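Putative ferredoxin (Hydrogenobacter thermophilus, PDB 7M1O) binds a single [4Fe-4S] cluster and probably works as a small electron-transfer protein, as ferredoxins do. Local coordinates at residues A2-V7 with W44-P49; P9-S14 with A64-T69; D20-V25 with K56-E61. All coordinates share one frame; numbering follows the deposited sequence.

Overall arrangement
The three contacts illustrate how a 72-residue chain can be folded around one [4Fe-4S] cluster. Contacts 1 and 2 share an antiparallel sheet, in which strand 3-7 lies between strands 45-47 and 67-71; a backbone hydrogen bond from Met6 N to Ile68 O couples them. Contact 3 instead pairs the ends of two helices, and its Val25 packs on Thr5 of contact 1. None is wholly interior: each mixes buried and solvent-facing residues. Chemistry follows place. Contact 1 combines strand hydrogen bonds with a layered cation-pi stack, contact 2 is a small hydroxyl-and-water join beside the iron, and contact 3 sets a buried valine pair under a more exposed salt bridge.

Contact 1 of 3, residues A2-V7 with W44-P49; sequences ALRTMV and WMMVPP
Two hydrogen bonds and a weak third grip Thr5 OG1, which meets Tyr26 OH and Thr69 OG1 and, less well, Ile68 O. The torsion that sets it there puts OG1 anti to the backbone N (chi1 -177°) and leaves CG2 to pack on Val47 CG2 at 3.7 Å. Thr5 sits mid-way along strand 3-7, the central strand of a three-stranded antiparallel sheet, and the edge strand 45-47 is held to it by main-chain bonds. Thr5 both gives and takes: its N donates to Met45 O, and its O accepts from Met45 N at 2.9 Å. Farther along, Val47 N reaches Leu3 O at 2.8 Å. Thr5 and Val47 share the face of the sheet covered by Val55 of helix 52-61.

On the other face the indole of Trp44 is a filling between two layers. Arg4, its CG in the crowded position between N and the carbonyl carbon, runs extended from CG to NE across one side of the ring. Its guanidinium lies nearly parallel to the indole (planes 9° apart), with CZ 3.7 Å from the centroid of the five-membered ring, a cation-pi stack. Glu70 takes the NH2 end in a salt bridge. Over the opposite side comes Met6, also extended beyond CG: CG makes a CH-pi contact with the six-membered ring, and SD lies 4.2 Å from the same centroid, a Met-aromatic contact. An alanine in place of Trp44 would remove the indole and would probably leave both the Arg4 guanidinium and the Met6 thioether less firmly placed. Met46, bent at chi2 and chi3, curls back so that its SD rests 3.6 Å from Arg4 CB and its CE touches Ala2 CB.

Contact 2 of 3, residues P9-S14 with A64-T69; sequences PDTCTS and AGSIIT. Unlike the reference sequence in segment 64-69: Ala64 (reference Ser). With SF4 (iron/sulfur cluster), chain C.
Metal coordination comes first: Cys12 SG, anti to its own backbone N (chi1 173°), binds FE1 of the cluster at 2.3 Å. Hydrogen bonds form a second class. Cys12 SG also accepts from Ser14 N at 3.3 Å along a fairly straight path, an N-H...S bond that would be expected to draw charge from the thiolate and so favour the reduced cluster. Between the segments a short bond of 2.6 Å links Thr11 OG1 with Ser66 OG, and a water touching Thr11 OG1 also reaches Gly65 O, so the hydroxyl ties to two successive residues. Ser66 OG also lies near Cys12 N, although the angle there is too poor for a bond.

This is the cluster-binding loop of a single-cluster ferredoxin: Cys12 opens a Cys-x-x-Cys-x-x-Cys run with Cys15 and Cys18, while Cys62 supplies the fourth ligand just ahead of the second segment. At Ser66, four residues after Cys62, the Thr11 bond joins the two cysteine-bearing parts of the chain.

Apolar and van der Waals contacts make the third class. Ile67 CG1 lies 3.7 Å from cluster sulfide S3, and Ser66 CB approaches the same sulfide. Ala64 is an engineered replacement for serine, and its CB lies 3.2 Å from Thr11 O and 4.1 Å from Thr13 CG2.

Contact 3 of 3, residues D20-V25 with K56-E61; sequences DRVPEV and KEVTDE
Helix 17-21 ends at Arg21, and Val22 is the first residue to leave helical geometry (phi -127°, psi 70°); the chain then folds back so that Val25 N donates a hydrogen bond to Val22 O at 2.9 Å. Facing this exit is the last part of helix 52-61, nearest where Val58 CA lies 7.8 Å from Arg21 CA. The pairing belongs to the single-cluster ferredoxin fold, in which the first helix carries the cluster ligand Cys18 and the second leads directly into Cys62.

The buried layer is apolar. A single methyl, Val58 CG1, meets both Val22 CG2 at 3.8 Å and Arg21 CG at 3.7 Å. Arg21 sets out with CG anti to the backbone N, then bends at chi2 and chi3, which carries its guanidinium over to Glu61. Glu57 offers a second negative charge nearby, beyond salt-bridge range. The salt bridge to Glu61 is end-on, with the carboxylate turned 84° from the guanidinium plane, and both its hydrogen bonds are bent because two nitrogens share one oxygen: Arg21 NH1 and NH2 each reach Glu61 OE1 at 2.8 Å, NH1 at its syn lone pair and NH2 from above the carboxylate plane.

Contact 1 of 3, residues A2-V7 with W44-P49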
loop_
_atom_site.group_PDB
_atom_site.type_symbol
_atom_site.label_atom_id
_atom_site.label_comp_id
_atom_site.label_asym_id
_atom_site.label_seq_id
_atom_site.Cartn_x
_atom_site.Cartn_y
_atom_site.Cartn_z
ATOM N N ALA A 2 -12.860 8.069 -5.979
ATOM C CA ALA A 2 -11.922 6.966 -6.155
ATOM C C ALA A 2 -10.848 6.999 -5.076
ATOM O O ALA A 2 -10.672 8.009 -4.399
ATOM C CB ALA A 2 -11.289 7.025 -7.534
ATOM N N LEU A 3 -10.132 5.888 -4.928
ATOM C CA LEU A 3 -9.103 5.758 -3.903
ATOM C C LEU A 3 -7.745 5.455 -4.526
ATOM O O LEU A 3 -7.642 4.628 -5.432
ATOM C CB LEU A 3 -9.483 4.655 -2.913
ATOM C CG LEU A 3 -8.894 4.765 -1.507
ATOM C CD1 LEU A 3 -9.507 5.943 -0.762
ATOM C CD2 LEU A 3 -9.109 3.470 -0.736
ATOM N N ARG A 4 -6.710 6.136 -4.041
ATOM C CA ARG A 4 -5.336 5.837 -4.438
ATOM C C ARG A 4 -4.475 5.635 -3.198
ATOM O O ARG A 4 -4.811 6.120 -2.118
ATOM C CB ARG A 4 -4.757 6.949 -5.319
ATOM C CG ARG A 4 -4.592 8.304 -4.644
ATOM C CD ARG A 4 -3.862 9.269 -5.571
ATOM N NE ARG A 4 -3.587 10.558 -4.944
ATOM C CZ ARG A 4 -2.887 11.531 -5.517
ATOM N NH1 ARG A 4 -2.387 11.367 -6.736
ATOM N NH2 ARG A 4 -2.684 12.671 -4.873
ATOM N N THR A 5 -3.368 4.917 -3.358
ATOM C CA THR A 5 -2.514 4.572 -2.227
ATOM C C THR A 5 -1.044 4.495 -2.640
ATOM O O THR A 5 -0.726 4.242 -3.803
ATOM C CB THR A 5 -2.949 3.225 -1.595
ATOM O OG1 THR A 5 -2.148 2.943 -0.440
ATOM C CG2 THR A 5 -2.822 2.083 -2.599
ATOM N N MET A 6 -0.156 4.738 -1.679
ATOM C CA MET A 6 1.282 4.631 -1.898
ATOM C C MET A 6 1.959 4.116 -0.634
ATOM O O MET A 6 1.363 4.135 0.442
ATOM C CB MET A 6 1.883 5.985 -2.303
ATOM C CG MET A 6 1.848 7.071 -1.219
ATOM S SD MET A 6 3.051 8.384 -1.530
ATOM C CE MET A 6 2.606 9.592 -0.287
ATOM N N VAL A 7 3.200 3.659 -0.773
ATOM C CA VAL A 7 4.002 3.233 0.366
ATOM C C VAL A 7 5.221 4.133 0.508
ATOM O O VAL A 7 5.933 4.385 -0.462
ATOM C CB VAL A 7 4.462 1.765 0.227
ATOM C CG1 VAL A 7 5.391 1.373 1.373
ATOM C CG2 VAL A 7 3.260 0.836 0.183
ATOM N N TRP A 44 1.855 6.788 -6.982
ATOM C CA TRP A 44 0.528 6.414 -6.505
ATOM C C TRP A 44 -0.062 5.280 -7.334
ATOM O O TRP A 44 0.164 5.204 -8.541
ATOM C CB TRP A 44 -0.424 7.611 -6.546
ATOM C CG TRP A 44 -0.106 8.709 -5.576
ATOM C CD1 TRP A 44 0.638 9.824 -5.819
ATOM C CD2 TRP A 44 -0.541 8.805 -4.215
ATOM N NE1 TRP A 44 0.700 10.608 -4.694
ATOM C CE2 TRP A 44 -0.015 10.005 -3.695
ATOM C CE3 TRP A 44 -1.319 7.994 -3.385
ATOM C CZ2 TRP A 44 -0.244 10.412 -2.383
ATOM C CZ3 TRP A 44 -1.544 8.399 -2.083
ATOM C CH2 TRP A 44 -1.007 9.598 -1.593
ATOM N N MET A 45 -0.822 4.410 -6.675
ATOM C CA MET A 45 -1.586 3.368 -7.357
ATOM C C MET A 45 -3.075 3.564 -7.112
ATOM O O MET A 45 -3.516 3.678 -5.968
ATOM C CB MET A 45 -1.164 1.974 -6.884
ATOM C CG MET A 45 -2.056 0.857 -7.418
ATOM S SD MET A 45 -1.532 -0.795 -6.929
ATOM C CE MET A 45 -2.933 -1.762 -7.493
ATOM N N MET A 46 -3.848 3.598 -8.192
ATOM C CA MET A 46 -5.297 3.667 -8.094
ATOM C C MET A 46 -5.842 2.311 -7.661
ATOM O O MET A 46 -5.433 1.276 -8.184
ATOM C CB MET A 46 -5.899 4.090 -9.433
ATOM C CG MET A 46 -5.379 5.420 -9.957
ATOM S SD MET A 46 -5.683 6.801 -8.838
ATOM C CE MET A 46 -7.475 6.786 -8.710
ATOM N N VAL A 47 -6.761 2.327 -6.702
ATOM C CA VAL A 47 -7.282 1.102 -6.106
ATOM C C VAL A 47 -8.609 0.696 -6.743
ATOM O O VAL A 47 -9.501 1.530 -6.895
ATOM C CB VAL A 47 -7.488 1.270 -4.587
ATOM C CG1 VAL A 47 -7.905 -0.049 -3.950
ATOM C CG2 VAL A 47 -6.220 1.794 -3.937
ATOM N N PRO A 48 -8.749 -0.588 -7.121
ATOM C CA PRO A 48 -10.057 -1.046 -7.605
ATOM C C PRO A 48 -11.126 -0.933 -6.519
ATOM O O PRO A 48 -10.816 -1.163 -5.351
ATOM C CB PRO A 48 -9.807 -2.511 -7.977
ATOM C CG PRO A 48 -8.337 -2.623 -8.164
ATOM C CD PRO A 48 -7.736 -1.655 -7.197
ATOM N N PRO A 49 -12.370 -0.597 -6.895
ATOM C CA PRO A 49 -13.415 -0.346 -5.895
ATOM C C PRO A 49 -13.677 -1.526 -4.957
ATOM O O PRO A 49 -14.094 -1.304 -3.820
ATOM C CB PRO A 49 -14.656 -0.047 -6.749
ATOM C CG PRO A 49 -14.357 -0.620 -8.093
ATOM C CD PRO A 49 -12.883 -0.472 -8.270
#

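Contact 2 of 3, residues P9-S14 with A64-T69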
loop_
_atom_site.group_PDB
_atom_site.type_symbol
_atom_site.label_atom_id
_atom_site.label_comp_id
_atom_site.label_asym_id
_atom_site.label_seq_id
_atom_site.Cartn_x
_atom_site.Cartn_y
_atom_site.Cartn_z
ATOM N N PRO A 9 8.716 4.201 1.530
ATOM C CA PRO A 9 9.750 3.209 1.840
ATOM C C PRO A 9 10.682 3.654 2.960
ATOM O O PRO A 9 11.351 2.824 3.575
ATOM C CB PRO A 9 10.510 3.079 0.520
ATOM C CG PRO A 9 10.360 4.410 -0.119
ATOM C CD PRO A 9 8.979 4.877 0.247
ATOM N N ASP A 10 10.720 4.956 3.217
ATOM C CA ASP A 10 11.613 5.510 4.226
ATOM C C ASP A 10 11.254 5.035 5.631
ATOM O O ASP A 10 12.119 4.962 6.503
ATOM C CB ASP A 10 11.579 7.038 4.169
ATOM C CG ASP A 10 11.932 7.577 2.795
ATOM O OD1 ASP A 10 12.763 6.951 2.102
ATOM O OD2 ASP A 10 11.374 8.626 2.407
ATOM N N THR A 11 9.982 4.703 5.840
ATOM C CA THR A 11 9.479 4.373 7.173
ATOM C C THR A 11 9.007 2.925 7.301
ATOM O O THR A 11 8.795 2.439 8.412
ATOM C CB THR A 11 8.312 5.297 7.563
ATOM O OG1 THR A 11 7.249 5.159 6.612
ATOM C CG2 THR A 11 8.770 6.749 7.602
ATOM N N CYS A 12 8.834 2.244 6.171
ATOM C CA CYS A 12 8.383 0.854 6.172
ATOM C C CYS A 12 9.346 -0.042 6.943
ATOM O O CYS A 12 10.561 0.045 6.769
ATOM C CB CYS A 12 8.230 0.341 4.742
ATOM S SG CYS A 12 7.862 -1.429 4.628
ATOM N N THR A 13 8.792 -0.908 7.787
ATOM C CA THR A 13 9.596 -1.772 8.646
ATOM C C THR A 13 9.554 -3.230 8.190
ATOM O O THR A 13 9.968 -4.129 8.924
ATOM C CB THR A 13 9.126 -1.681 10.107
ATOM O OG1 THR A 13 7.742 -2.038 10.192
ATOM C CG2 THR A 13 9.311 -0.263 10.634
ATOM N N SER A 14 9.053 -3.453 6.978
ATOM C CA SER A 14 9.058 -4.775 6.354
ATOM C C SER A 14 8.291 -5.810 7.173
ATOM O O SER A 14 8.700 -6.969 7.263
ATOM C CB SER A 14 10.497 -5.249 6.142
ATOM O OG SER A 14 11.218 -4.332 5.338
ATOM N N ALA A 64 3.890 1.342 10.924
ATOM C CA ALA A 64 4.823 2.454 10.752
ATOM C C ALA A 64 4.173 3.678 10.109
ATOM O O ALA A 64 4.826 4.708 9.926
ATOM C CB ALA A 64 6.012 2.001 9.921
ATOM N N GLY A 65 2.894 3.574 9.768
ATOM C CA GLY A 65 2.200 4.670 9.116
ATOM C C GLY A 65 2.825 4.984 7.767
ATOM O O GLY A 65 2.849 6.139 7.335
ATOM N N SER A 66 3.328 3.944 7.105
ATOM C CA SER A 66 4.053 4.097 5.848
ATOM C C SER A 66 3.109 4.155 4.656
ATOM O O SER A 66 3.445 4.717 3.613
ATOM C CB SER A 66 5.039 2.943 5.658
ATOM O OG SER A 66 5.947 2.864 6.740
ATOM N N ILE A 67 1.931 3.563 4.810
ATOM C CA ILE A 67 0.951 3.536 3.736
ATOM C C ILE A 67 0.108 4.801 3.762
ATOM O O ILE A 67 -0.611 5.068 4.727
ATOM C CB ILE A 67 0.036 2.305 3.832
ATOM C CG1 ILE A 67 0.885 1.030 3.861
ATOM C CG2 ILE A 67 -0.939 2.278 2.658
ATOM C CD1 ILE A 67 0.094 -0.244 4.018
ATOM N N ILE A 68 0.217 5.579 2.692
ATOM C CA ILE A 68 -0.567 6.791 2.527
ATOM C C ILE A 68 -1.683 6.511 1.535
ATOM O O ILE A 68 -1.432 6.050 0.424
ATOM C CB ILE A 68 0.298 7.964 2.038
ATOM C CG1 ILE A 68 1.602 8.038 2.841
ATOM C CG2 ILE A 68 -0.474 9.274 2.129
ATOM C CD1 ILE A 68 1.415 8.062 4.345
ATOM N N THR A 69 -2.914 6.777 1.955
ATOM C CA THR A 69 -4.098 6.501 1.149
ATOM C C THR A 69 -4.998 7.726 1.168
ATOM O O THR A 69 -5.087 8.418 2.181
ATOM C CB THR A 69 -4.870 5.272 1.682
ATOM O OG1 THR A 69 -4.050 4.102 1.567
ATOM C CG2 THR A 69 -6.163 5.050 0.911
HETATM FE FE1 SF4 C . 5.782 -1.845 5.456
HETATM FE FE2 SF4 C . 3.463 -0.907 6.558
HETATM FE FE3 SF4 C . 4.268 -3.469 7.049
HETATM FE FE4 SF4 C . 3.379 -2.781 4.557
HETATM S S1 SF4 C . 2.170 -2.784 6.486
HETATM S S2 SF4 C . 5.225 -4.021 5.058
HETATM S S3 SF4 C . 4.158 -0.640 4.406
HETATM S S4 SF4 C . 5.343 -1.557 7.671
HETATM O O HOH W 1 5.434 7.482 6.313
#

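Contact 3 of 3, residues D20-V25 with K56-E61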
loop_
_atom_site.group_PDB
_atom_site.type_symbol
_atom_site.label_atom_id
_atom_site.label_comp_id
_atom_site.label_asym_id
_atom_site.label_seq_id
_atom_site.Cartn_x
_atom_site.Cartn_y
_atom_site.Cartn_z
ATOM N N ASP A 20 0.934 -9.229 2.246
ATOM C CA ASP A 20 0.361 -10.531 2.564
ATOM C C ASP A 20 -1.161 -10.459 2.489
ATOM O O ASP A 20 -1.813 -11.358 1.960
ATOM C CB ASP A 20 0.782 -11.005 3.954
ATOM C CG ASP A 20 0.208 -12.365 4.293
ATOM O OD1 ASP A 20 0.473 -13.320 3.535
ATOM O OD2 ASP A 20 -0.530 -12.473 5.294
ATOM N N ARG A 21 -1.716 -9.379 3.029
ATOM C CA ARG A 21 -3.162 -9.210 3.126
ATOM C C ARG A 21 -3.780 -8.822 1.786
ATOM O O ARG A 21 -4.806 -9.373 1.387
ATOM C CB ARG A 21 -3.493 -8.148 4.177
ATOM C CG ARG A 21 -4.981 -7.837 4.342
ATOM C CD ARG A 21 -5.647 -8.756 5.350
ATOM N NE ARG A 21 -5.099 -8.577 6.692
ATOM C CZ ARG A 21 -5.326 -7.515 7.460
ATOM N NH1 ARG A 21 -6.087 -6.518 7.024
ATOM N NH2 ARG A 21 -4.782 -7.444 8.667
ATOM N N VAL A 22 -3.158 -7.865 1.107
ATOM C CA VAL A 22 -3.699 -7.326 -0.136
ATOM C C VAL A 22 -2.655 -7.398 -1.249
ATOM O O VAL A 22 -2.137 -6.372 -1.693
ATOM C CB VAL A 22 -4.169 -5.864 0.043
ATOM C CG1 VAL A 22 -4.983 -5.409 -1.162
ATOM C CG2 VAL A 22 -4.993 -5.721 1.315
ATOM N N PRO A 23 -2.341 -8.620 -1.707
ATOM C CA PRO A 23 -1.368 -8.797 -2.790
ATOM C C PRO A 23 -1.839 -8.172 -4.102
ATOM O O PRO A 23 -1.036 -7.983 -5.014
ATOM C CB PRO A 23 -1.246 -10.319 -2.913
ATOM C CG PRO A 23 -2.508 -10.855 -2.338
ATOM C CD PRO A 23 -2.887 -9.907 -1.241
ATOM N N GLU A 24 -3.129 -7.857 -4.186
ATOM C CA GLU A 24 -3.675 -7.171 -5.351
ATOM C C GLU A 24 -3.116 -5.753 -5.458
ATOM O O GLU A 24 -3.028 -5.198 -6.554
ATOM C CB GLU A 24 -5.206 -7.115 -5.286
ATOM C CG GLU A 24 -5.898 -8.469 -5.156
ATOM C CD GLU A 24 -6.176 -8.859 -3.713
ATOM O OE1 GLU A 24 -5.408 -8.448 -2.819
ATOM O OE2 GLU A 24 -7.171 -9.576 -3.474
ATOM N N VAL A 25 -2.739 -5.175 -4.317
ATOM C CA VAL A 25 -2.326 -3.774 -4.253
ATOM C C VAL A 25 -0.854 -3.607 -3.878
ATOM O O VAL A 25 -0.174 -2.738 -4.422
ATOM C CB VAL A 25 -3.191 -2.991 -3.239
ATOM C CG1 VAL A 25 -2.744 -1.535 -3.140
ATOM C CG2 VAL A 25 -4.655 -3.062 -3.635
ATOM N N LYS A 56 -8.034 0.451 2.924
ATOM C CA LYS A 56 -8.245 1.384 4.026
ATOM C C LYS A 56 -7.914 0.725 5.360
ATOM O O LYS A 56 -7.404 1.378 6.271
ATOM C CB LYS A 56 -9.686 1.904 4.033
ATOM C CG LYS A 56 -9.975 2.925 2.938
ATOM C CD LYS A 56 -11.375 3.510 3.052
ATOM C CE LYS A 56 -11.427 4.642 4.063
ATOM N NZ LYS A 56 -12.776 5.272 4.130
ATOM N N GLU A 57 -8.197 -0.569 5.467
ATOM C CA GLU A 57 -7.906 -1.313 6.688
ATOM C C GLU A 57 -6.405 -1.454 6.927
ATOM O O GLU A 57 -5.924 -1.163 8.021
ATOM C CB GLU A 57 -8.562 -2.695 6.641
ATOM C CG GLU A 57 -10.047 -2.676 6.971
ATOM C CD GLU A 57 -10.717 -4.015 6.743
ATOM O OE1 GLU A 57 -9.998 -5.032 6.628
ATOM O OE2 GLU A 57 -11.963 -4.052 6.673
ATOM N N VAL A 58 -5.659 -1.896 5.917
ATOM C CA VAL A 58 -4.219 -2.081 6.086
ATOM C C VAL A 58 -3.520 -0.741 6.282
ATOM O O VAL A 58 -2.456 -0.674 6.893
ATOM C CB VAL A 58 -3.577 -2.809 4.889
ATOM C CG1 VAL A 58 -4.158 -4.202 4.744
ATOM C CG2 VAL A 58 -3.750 -2.011 3.605
ATOM N N THR A 59 -4.116 0.322 5.752
ATOM C CA THR A 59 -3.595 1.668 5.951
ATOM C C THR A 59 -3.621 2.028 7.437
ATOM O O THR A 59 -2.670 2.611 7.960
ATOM C CB THR A 59 -4.401 2.708 5.146
ATOM O OG1 THR A 59 -4.275 2.431 3.744
ATOM C CG2 THR A 59 -3.904 4.123 5.425
ATOM N N ASP A 60 -4.712 1.675 8.112
ATOM C CA ASP A 60 -4.835 1.922 9.546
ATOM C C ASP A 60 -3.997 0.936 10.354
ATOM O O ASP A 60 -3.602 1.226 11.485
ATOM C CB ASP A 60 -6.297 1.827 9.991
ATOM C CG ASP A 60 -7.151 2.960 9.453
ATOM O OD1 ASP A 60 -6.594 4.008 9.063
ATOM O OD2 ASP A 60 -8.390 2.802 9.432
ATOM N N GLU A 61 -3.727 -0.226 9.771
ATOM C CA GLU A 61 -3.059 -1.307 10.485
ATOM C C GLU A 61 -1.544 -1.292 10.309
ATOM O O GLU A 61 -0.827 -1.906 11.096
ATOM C CB GLU A 61 -3.616 -2.655 10.030
ATOM C CG GLU A 61 -5.025 -2.929 10.536
ATOM C CD GLU A 61 -5.659 -4.143 9.887
ATOM O OE1 GLU A 61 -5.085 -4.676 8.914
ATOM O OE2 GLU A 61 -6.737 -4.564 10.351
#